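Local coordinates for uncharacterized protein (Bombyx mori, PDB 5AZ1) that binds NADPH and, as a member of the aldo/keto reductase family, probably reduces carbonyl compounds to alcohols, at residues M136-S141 / Y324-V329; T169-V174 / P192-Q197. All blocks are in the same frame, centred on the assembly; numbering follows the deposited sequence.

Contact 1 (M136-S141 / Y324-V329). With NDP (NADPH dihydro-nicotinamide-adenine-dinucleotide phosphate), chain J.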
loop_
_atom_site.group_PDB
_atom_site.type_symbol
_atom_site.label_atom_id
_atom_site.label_comp_id
_atom_site.label_asym_id
_atom_site.label_seq_id
_atom_site.Cartn_x
_atom_site.Cartn_y
_atom_site.Cartn_z
ATOM N N MET A 136 -4.942 -8.172 5.105
ATOM C CA MET A 136 -4.202 -8.557 6.279
ATOM C C MET A 136 -2.929 -7.741 6.330
ATOM O O MET A 136 -1.994 -7.946 5.539
ATOM C CB MET A 136 -3.923 -10.035 6.279
ATOM C CG MET A 136 -3.449 -10.514 7.669
ATOM S SD MET A 136 -2.916 -12.249 7.723
ATOM C CE MET A 136 -4.084 -13.219 6.780
ATOM N N HIS A 137 -2.916 -6.757 7.233
ATOM C CA HIS A 137 -1.889 -5.708 7.244
ATOM C C HIS A 137 -0.486 -6.293 7.396
ATOM O O HIS A 137 0.428 -5.890 6.682
ATOM C CB HIS A 137 -2.177 -4.667 8.335
ATOM C CG HIS A 137 -1.638 -3.307 8.034
ATOM N ND1 HIS A 137 -2.322 -2.152 8.350
ATOM C CD2 HIS A 137 -0.497 -2.910 7.416
ATOM C CE1 HIS A 137 -1.643 -1.101 7.905
ATOM N NE2 HIS A 137 -0.521 -1.533 7.355
ATOM N N TRP A 138 -0.338 -7.259 8.299
ATOM C CA TRP A 138 0.920 -8.000 8.450
ATOM C C TRP A 138 0.586 -9.403 8.774
ATOM O O TRP A 138 -0.511 -9.655 9.272
ATOM C CB TRP A 138 1.772 -7.431 9.589
ATOM C CG TRP A 138 2.334 -6.100 9.302
ATOM C CD1 TRP A 138 1.713 -4.932 9.438
ATOM C CD2 TRP A 138 3.637 -5.804 8.795
ATOM N NE1 TRP A 138 2.559 -3.884 9.091
ATOM C CE2 TRP A 138 3.740 -4.412 8.668
ATOM C CE3 TRP A 138 4.759 -6.587 8.490
ATOM C CZ2 TRP A 138 4.918 -3.766 8.211
ATOM C CZ3 TRP A 138 5.931 -5.945 8.028
ATOM C CH2 TRP A 138 5.973 -4.557 7.867
ATOM N N PRO A 139 1.531 -10.350 8.520
ATOM C CA PRO A 139 1.257 -11.749 8.787
ATOM C C PRO A 139 1.386 -12.156 10.294
ATOM O O PRO A 139 0.940 -13.254 10.700
ATOM C CB PRO A 139 2.284 -12.485 7.889
ATOM C CG PRO A 139 3.346 -11.515 7.599
ATOM C CD PRO A 139 2.774 -10.157 7.747
ATOM N N MET A 140 1.963 -11.295 11.110
ATOM C CA MET A 140 2.116 -11.575 12.551
ATOM C C MET A 140 0.797 -11.354 13.288
ATOM O O MET A 140 0.010 -10.471 12.935
ATOM C CB MET A 140 3.200 -10.709 13.193
ATOM C CG MET A 140 4.529 -10.736 12.489
ATOM S SD MET A 140 4.715 -9.505 11.186
ATOM C CE MET A 140 4.646 -7.896 11.972
ATOM N N SER A 141 0.581 -12.201 14.292
ATOM C CA SER A 141 -0.497 -12.076 15.231
ATOM C C SER A 141 0.072 -11.645 16.605
ATOM O O SER A 141 0.665 -12.452 17.311
ATOM C CB SER A 141 -1.162 -13.418 15.362
ATOM O OG SER A 141 -0.317 -14.380 15.975
ATOM N N TYR A 324 7.108 -12.957 11.190
ATOM C CA TYR A 324 7.846 -11.813 10.728
ATOM C C TYR A 324 8.408 -12.169 9.348
ATOM O O TYR A 324 8.973 -13.281 9.164
ATOM C CB TYR A 324 8.973 -11.497 11.641
ATOM C CG TYR A 324 9.824 -10.306 11.187
ATOM C CD1 TYR A 324 9.396 -9.023 11.368
ATOM C CD2 TYR A 324 11.072 -10.494 10.593
ATOM C CE1 TYR A 324 10.152 -7.928 10.981
ATOM C CE2 TYR A 324 11.869 -9.403 10.208
ATOM C CZ TYR A 324 11.429 -8.118 10.415
ATOM O OH TYR A 324 12.215 -7.011 10.026
ATOM N N PRO A 325 8.152 -11.287 8.350
ATOM C CA PRO A 325 8.315 -11.735 6.964
ATOM C C PRO A 325 9.702 -11.539 6.422
ATOM O O PRO A 325 10.065 -12.227 5.503
ATOM C CB PRO A 325 7.321 -10.836 6.185
ATOM C CG PRO A 325 7.277 -9.572 7.005
ATOM C CD PRO A 325 7.326 -10.051 8.438
ATOM N N PHE A 326 10.424 -10.580 6.955
ATOM C CA PHE A 326 11.745 -10.204 6.435
ATOM C C PHE A 326 12.901 -10.979 7.122
ATOM O O PHE A 326 12.708 -11.628 8.158
ATOM C CB PHE A 326 11.983 -8.691 6.592
ATOM C CG PHE A 326 10.788 -7.813 6.233
ATOM C CD1 PHE A 326 9.942 -8.114 5.121
ATOM C CD2 PHE A 326 10.499 -6.671 7.000
ATOM C CE1 PHE A 326 8.857 -7.296 4.797
ATOM C CE2 PHE A 326 9.422 -5.865 6.675
ATOM C CZ PHE A 326 8.599 -6.178 5.562
ATOM N N ASP A 327 14.088 -10.899 6.520
ATOM C CA ASP A 327 15.310 -11.507 7.055
ATOM C C ASP A 327 15.669 -10.884 8.357
ATOM O O ASP A 327 15.666 -9.676 8.455
ATOM C CB ASP A 327 16.503 -11.301 6.088
ATOM C CG ASP A 327 16.395 -12.185 4.870
ATOM O OD1 ASP A 327 15.660 -13.218 4.896
ATOM O OD2 ASP A 327 17.038 -11.837 3.868
ATOM N N VAL A 328 16.041 -11.719 9.315
ATOM C CA VAL A 328 16.294 -11.284 10.680
ATOM C C VAL A 328 17.775 -10.901 10.796
ATOM O O VAL A 328 18.636 -11.603 10.280
ATOM C CB VAL A 328 15.893 -12.429 11.644
ATOM C CG1 VAL A 328 16.125 -12.080 13.115
ATOM C CG2 VAL A 328 14.422 -12.814 11.420
ATOM N N VAL A 329 18.049 -9.746 11.383
ATOM C CA VAL A 329 19.386 -9.310 11.678
ATOM C C VAL A 329 19.661 -9.770 13.102
ATOM O O VAL A 329 19.014 -9.299 14.022
ATOM C CB VAL A 329 19.502 -7.777 11.582
ATOM C CG1 VAL A 329 20.912 -7.329 11.921
ATOM C CG2 VAL A 329 19.091 -7.253 10.194
HETATM P PA NDP J . 6.148 7.337 -0.200
HETATM O O1A NDP J . 7.262 6.556 -0.903
HETATM O O2A NDP J . 4.809 7.532 -0.825
HETATM O O5B NDP J . 6.773 8.842 -0.032
HETATM C C5B NDP J . 6.195 9.815 0.824
HETATM C C4B NDP J . 6.988 11.114 0.734
HETATM O O4B NDP J . 7.227 11.497 -0.631
HETATM C C3B NDP J . 6.253 12.285 1.422
HETATM O O3B NDP J . 7.077 12.815 2.450
HETATM C C2B NDP J . 5.940 13.267 0.288
HETATM O O2B NDP J . 5.964 14.651 0.651
HETATM C C1B NDP J . 6.960 12.903 -0.776
HETATM N N9A NDP J . 6.488 13.031 -2.150
HETATM C C8A NDP J . 5.376 12.474 -2.679
HETATM N N7A NDP J . 5.272 12.756 -3.990
HETATM C C5A NDP J . 6.367 13.471 -4.310
HETATM C C6A NDP J . 6.864 14.081 -5.542
HETATM N N6A NDP J . 6.113 13.918 -6.673
HETATM N N1A NDP J . 8.049 14.779 -5.456
HETATM C C2A NDP J . 8.753 14.912 -4.301
HETATM N N3A NDP J . 8.357 14.365 -3.135
HETATM C C4A NDP J . 7.186 13.651 -3.098
HETATM O O3 NDP J . 6.098 6.841 1.322
HETATM P PN NDP J . 4.880 6.132 2.075
HETATM O O1N NDP J . 5.491 4.956 2.774
HETATM O O2N NDP J . 4.085 7.160 2.869
HETATM O O5D NDP J . 3.912 5.734 0.819
HETATM C C5D NDP J . 3.084 4.645 0.882
HETATM C C4D NDP J . 1.637 4.713 1.327
HETATM O O4D NDP J . 1.406 3.281 1.288
HETATM C C3D NDP J . 1.143 5.095 2.724
HETATM O O3D NDP J . 0.489 6.343 2.714
HETATM C C2D NDP J . 0.130 3.991 3.014
HETATM O O2D NDP J . -1.092 4.270 2.290
HETATM C C1D NDP J . 0.858 2.747 2.481
HETATM N N1N NDP J . 1.873 2.011 3.373
HETATM C C2N NDP J . 1.582 0.710 3.677
HETATM C C3N NDP J . 2.373 -0.109 4.505
HETATM C C7N NDP J . 1.968 -1.546 4.770
HETATM O O7N NDP J . 2.540 -2.104 5.714
HETATM N N7N NDP J . 1.006 -2.183 4.018
HETATM C C4N NDP J . 3.622 0.465 5.171
HETATM C C5N NDP J . 3.877 1.860 4.764
HETATM C C6N NDP J . 3.021 2.546 3.905
HETATM P P2B NDP J . 4.639 15.501 1.063
HETATM O O1X NDP J . 3.634 14.571 1.772
HETATM O O2X NDP J . 5.222 16.414 2.111
HETATM O O3X NDP J . 4.199 15.989 -0.290
#
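Trp138, Pro139 and Met140, in the loop that leaves barrel strand 133-136, meet Tyr324, Pro325 and Phe326 of the long C-terminal loop, and the indole of Trp138 stands between that loop and the nicotinamide carboxamide of bound NADPH. The join is apolar, with no hydrogen bond across it. The benzo part of the indole does most of the touching: Trp138 CZ3 comes within 3.6 Å of Phe326 CZ, while its CH2 lies 3.9 Å from Phe326 CE2. The two six-membered rings meet obliquely, their planes at 71° and their centroids 5.7 Å apart. Pro325 fills the corner between them, its CG lying 4.0 Å from Trp138 CZ3 at the indole edge and also over one face of the Phe326 ring, offset toward the rim. With CG turned beside the backbone N (chi1 -70°), Trp138 carries CZ3 and CH2 across to the C-terminal loop and leaves its NE1-CE2-CZ2 side near the carboxamide, with NE1 3.8 Å from NDP O7N. His137 brings NE2 to 3.5 Å from the same carboxamide oxygen, which lies at its ring edge. Met140 folds back at chi2 (89°) and chi3; its SD rests 3.8 Å from Pro325 CD and its CG 3.6 Å from Tyr324 N. Were Trp138 replaced by alanine, Phe326 and Pro325 would probably lose the indole they pack on, and a gap would be likely beside the carboxamide. Trp318 packs edge-to-face on Trp138, and Arg311 makes a cation-pi contact with Phe326. A loop at the end of a barrel strand meeting the C-terminal loop next to the nicotinamide site is characteristic of aldo/keto reductases, in which such loops commonly line the substrate pocket.

Contact 2 (T169-V174 / P192-Q197). With NDP (NADPH dihydro-nicotinamide-adenine-dinucleotide phosphate), chain J.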
loop_
_atom_site.group_PDB
_atom_site.type_symbol
_atom_site.label_atom_id
_atom_site.label_comp_id
_atom_site.label_asym_id
_atom_site.label_seq_id
_atom_site.Cartn_x
_atom_site.Cartn_y
_atom_site.Cartn_z
ATOM N N THR A 169 -16.670 -6.676 1.777
ATOM C CA THR A 169 -15.594 -6.286 0.891
ATOM C C THR A 169 -15.844 -6.983 -0.436
ATOM O O THR A 169 -16.524 -8.012 -0.464
ATOM C CB THR A 169 -14.229 -6.655 1.451
ATOM O OG1 THR A 169 -13.209 -6.109 0.612
ATOM C CG2 THR A 169 -14.078 -8.138 1.579
ATOM N N LYS A 170 -15.392 -6.365 -1.506
ATOM C CA LYS A 170 -15.455 -6.951 -2.865
ATOM C C LYS A 170 -14.174 -7.763 -3.156
ATOM O O LYS A 170 -14.141 -8.474 -4.105
ATOM C CB LYS A 170 -15.515 -5.875 -3.913
ATOM C CG LYS A 170 -16.745 -4.954 -3.831
ATOM C CD LYS A 170 -17.985 -5.739 -4.166
ATOM C CE LYS A 170 -19.090 -4.937 -4.889
ATOM N NZ LYS A 170 -20.117 -5.861 -5.517
ATOM N N ALA A 171 -13.161 -7.675 -2.287
ATOM C CA ALA A 171 -11.930 -8.398 -2.479
ATOM C C ALA A 171 -11.133 -8.502 -1.201
ATOM O O ALA A 171 -11.166 -7.603 -0.355
ATOM C CB ALA A 171 -11.036 -7.768 -3.588
ATOM N N ILE A 172 -10.350 -9.588 -1.122
ATOM C CA ILE A 172 -9.454 -9.837 0.048
ATOM C C ILE A 172 -8.068 -10.027 -0.468
ATOM O O ILE A 172 -7.862 -10.623 -1.584
ATOM C CB ILE A 172 -9.925 -11.045 0.901
ATOM C CG1 ILE A 172 -10.157 -12.284 0.029
ATOM C CG2 ILE A 172 -11.255 -10.731 1.626
ATOM C CD1 ILE A 172 -10.478 -13.526 0.804
ATOM N N GLY A 173 -7.103 -9.548 0.335
ATOM C CA GLY A 173 -5.710 -9.563 0.011
ATOM C C GLY A 173 -4.854 -9.569 1.241
ATOM O O GLY A 173 -5.392 -9.555 2.369
ATOM N N VAL A 174 -3.520 -9.469 1.035
ATOM C CA VAL A 174 -2.542 -9.513 2.121
ATOM C C VAL A 174 -1.535 -8.415 1.886
ATOM O O VAL A 174 -1.520 -7.759 0.853
ATOM C CB VAL A 174 -1.857 -10.910 2.267
ATOM C CG1 VAL A 174 -2.904 -12.008 2.534
ATOM C CG2 VAL A 174 -1.038 -11.276 0.991
ATOM N N PRO A 192 -8.229 -17.112 -3.308
ATOM C CA PRO A 192 -6.897 -16.577 -3.242
ATOM C C PRO A 192 -6.886 -15.075 -2.943
ATOM O O PRO A 192 -7.805 -14.383 -3.337
ATOM C CB PRO A 192 -6.334 -16.801 -4.671
ATOM C CG PRO A 192 -7.551 -16.795 -5.522
ATOM C CD PRO A 192 -8.710 -17.244 -4.696
ATOM N N PRO A 193 -5.798 -14.589 -2.367
ATOM C CA PRO A 193 -5.619 -13.182 -2.263
ATOM C C PRO A 193 -5.601 -12.508 -3.629
ATOM O O PRO A 193 -5.088 -13.057 -4.586
ATOM C CB PRO A 193 -4.294 -13.047 -1.536
ATOM C CG PRO A 193 -3.512 -14.271 -1.997
ATOM C CD PRO A 193 -4.575 -15.332 -2.017
ATOM N N ALA A 194 -6.191 -11.313 -3.690
ATOM C CA ALA A 194 -6.235 -10.512 -4.870
ATOM C C ALA A 194 -4.952 -9.739 -5.034
ATOM O O ALA A 194 -4.568 -9.497 -6.141
ATOM C CB ALA A 194 -7.424 -9.554 -4.797
ATOM N N VAL A 195 -4.354 -9.277 -3.926
ATOM C CA VAL A 195 -3.163 -8.507 -3.982
ATOM C C VAL A 195 -2.234 -8.926 -2.860
ATOM O O VAL A 195 -2.646 -9.495 -1.865
ATOM C CB VAL A 195 -3.386 -6.942 -3.895
ATOM C CG1 VAL A 195 -4.556 -6.405 -4.706
ATOM C CG2 VAL A 195 -3.532 -6.485 -2.494
ATOM N N ASN A 196 -0.966 -8.587 -3.045
ATOM C CA ASN A 196 0.029 -8.597 -2.008
ATOM C C ASN A 196 0.591 -7.218 -2.061
ATOM O O ASN A 196 1.255 -6.853 -3.063
ATOM C CB ASN A 196 1.161 -9.605 -2.264
ATOM C CG ASN A 196 2.125 -9.744 -1.076
ATOM O OD1 ASN A 196 1.842 -9.324 0.044
ATOM N ND2 ASN A 196 3.274 -10.359 -1.329
ATOM N N GLN A 197 0.317 -6.445 -1.000
ATOM C CA GLN A 197 0.846 -5.106 -0.858
ATOM C C GLN A 197 2.144 -5.137 -0.085
ATOM O O GLN A 197 2.169 -5.544 1.077
ATOM C CB GLN A 197 -0.180 -4.122 -0.232
ATOM C CG GLN A 197 0.329 -2.704 -0.159
ATOM C CD GLN A 197 -0.657 -1.697 0.501
ATOM O OE1 GLN A 197 -0.305 -1.094 1.456
ATOM N NE2 GLN A 197 -1.837 -1.485 -0.073
HETATM P PA NDP J . 6.148 7.337 -0.200
HETATM O O1A NDP J . 7.262 6.556 -0.903
HETATM O O2A NDP J . 4.809 7.532 -0.825
HETATM O O5B NDP J . 6.773 8.842 -0.032
HETATM C C5B NDP J . 6.195 9.815 0.824
HETATM C C4B NDP J . 6.988 11.114 0.734
HETATM O O4B NDP J . 7.227 11.497 -0.631
HETATM C C3B NDP J . 6.253 12.285 1.422
HETATM O O3B NDP J . 7.077 12.815 2.450
HETATM C C2B NDP J . 5.940 13.267 0.288
HETATM O O2B NDP J . 5.964 14.651 0.651
HETATM C C1B NDP J . 6.960 12.903 -0.776
HETATM N N9A NDP J . 6.488 13.031 -2.150
HETATM C C8A NDP J . 5.376 12.474 -2.679
HETATM N N7A NDP J . 5.272 12.756 -3.990
HETATM C C5A NDP J . 6.367 13.471 -4.310
HETATM C C6A NDP J . 6.864 14.081 -5.542
HETATM N N6A NDP J . 6.113 13.918 -6.673
HETATM N N1A NDP J . 8.049 14.779 -5.456
HETATM C C2A NDP J . 8.753 14.912 -4.301
HETATM N N3A NDP J . 8.357 14.365 -3.135
HETATM C C4A NDP J . 7.186 13.651 -3.098
HETATM O O3 NDP J . 6.098 6.841 1.322
HETATM P PN NDP J . 4.880 6.132 2.075
HETATM O O1N NDP J . 5.491 4.956 2.774
HETATM O O2N NDP J . 4.085 7.160 2.869
HETATM O O5D NDP J . 3.912 5.734 0.819
HETATM C C5D NDP J . 3.084 4.645 0.882
HETATM C C4D NDP J . 1.637 4.713 1.327
HETATM O O4D NDP J . 1.406 3.281 1.288
HETATM C C3D NDP J . 1.143 5.095 2.724
HETATM O O3D NDP J . 0.489 6.343 2.714
HETATM C C2D NDP J . 0.130 3.991 3.014
HETATM O O2D NDP J . -1.092 4.270 2.290
HETATM C C1D NDP J . 0.858 2.747 2.481
HETATM N N1N NDP J . 1.873 2.011 3.373
HETATM C C2N NDP J . 1.582 0.710 3.677
HETATM C C3N NDP J . 2.373 -0.109 4.505
HETATM C C7N NDP J . 1.968 -1.546 4.770
HETATM O O7N NDP J . 2.540 -2.104 5.714
HETATM N N7N NDP J . 1.006 -2.183 4.018
HETATM C C4N NDP J . 3.622 0.465 5.171
HETATM C C5N NDP J . 3.877 1.860 4.764
HETATM C C6N NDP J . 3.021 2.546 3.905
HETATM P P2B NDP J . 4.639 15.501 1.063
HETATM O O1X NDP J . 3.634 14.571 1.772
HETATM O O2X NDP J . 5.222 16.414 2.111
HETATM O O3X NDP J . 4.199 15.989 -0.290
#
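Val174 and Asn196 pair as parallel neighbours where strands 172-175 and 195-199 of the TIM barrel run side by side, the two strands of one beta-alpha-beta crossover. Three backbone hydrogen bonds make the ladder: Ala194 N to Ile172 O (2.8 Å), Val174 N to Val195 O (3.0 Å) and Gln197 N to Val174 O (2.9 Å). Pro193, whose ring nitrogen has no proton to give, adds a CA-H...O contact to Ile172 O, so that this carbonyl is approached by two residues. Gly173 fits closely against Val195, its CA 3.6 Å from Val195 O, and the lack of a side chain lets the strands come close here. On the face bearing Val174 and Asn196, Val174 CG2 sits 3.6 Å from Asn196 OD1, while Asn196 ND2 binds the carbonyl of Phe177. Gln197 is extended, with CG anti to the backbone N (chi1 -176°), and stretches to the cofactor: its OE1 accepts a nearly straight bond (166°) from NDP N7N at 3.1 Å. Asp70 holds NE2 of the same amide, which would fix its rotation with the oxygen toward the carboxamide. Trp157 of helix 153-165 packs on Ile172, Val174 and Pro193, helix 179-188 lies against Val174 and Asn196, and strands 133-136 and 219-223 continue the sheet beyond this pair.

Overall arrangement
Both contacts are buried and both reach the nicotinamide carboxamide of NADPH, but by different chemistry. Contact 2 belongs to the barrel wall: main-chain hydrogen bonds tie two adjacent strands, and a glutamine amide oxygen accepts a hydrogen bond from the carboxamide nitrogen. Contact 1 lies beyond the strand ends, joining two loops far apart in sequence through aromatic, proline and methionine side chains, of which the indole also approaches the carboxamide oxygen; past Phe326 its C-terminal segment becomes exposed. Their centres are about 17 Å apart, yet they meet where Met136 N approaches Gly173 O at 3.1 Å, a probable hydrogen bond between neighbouring strands. Along the chain, contact 2 is nested within the loop closed by contact 1.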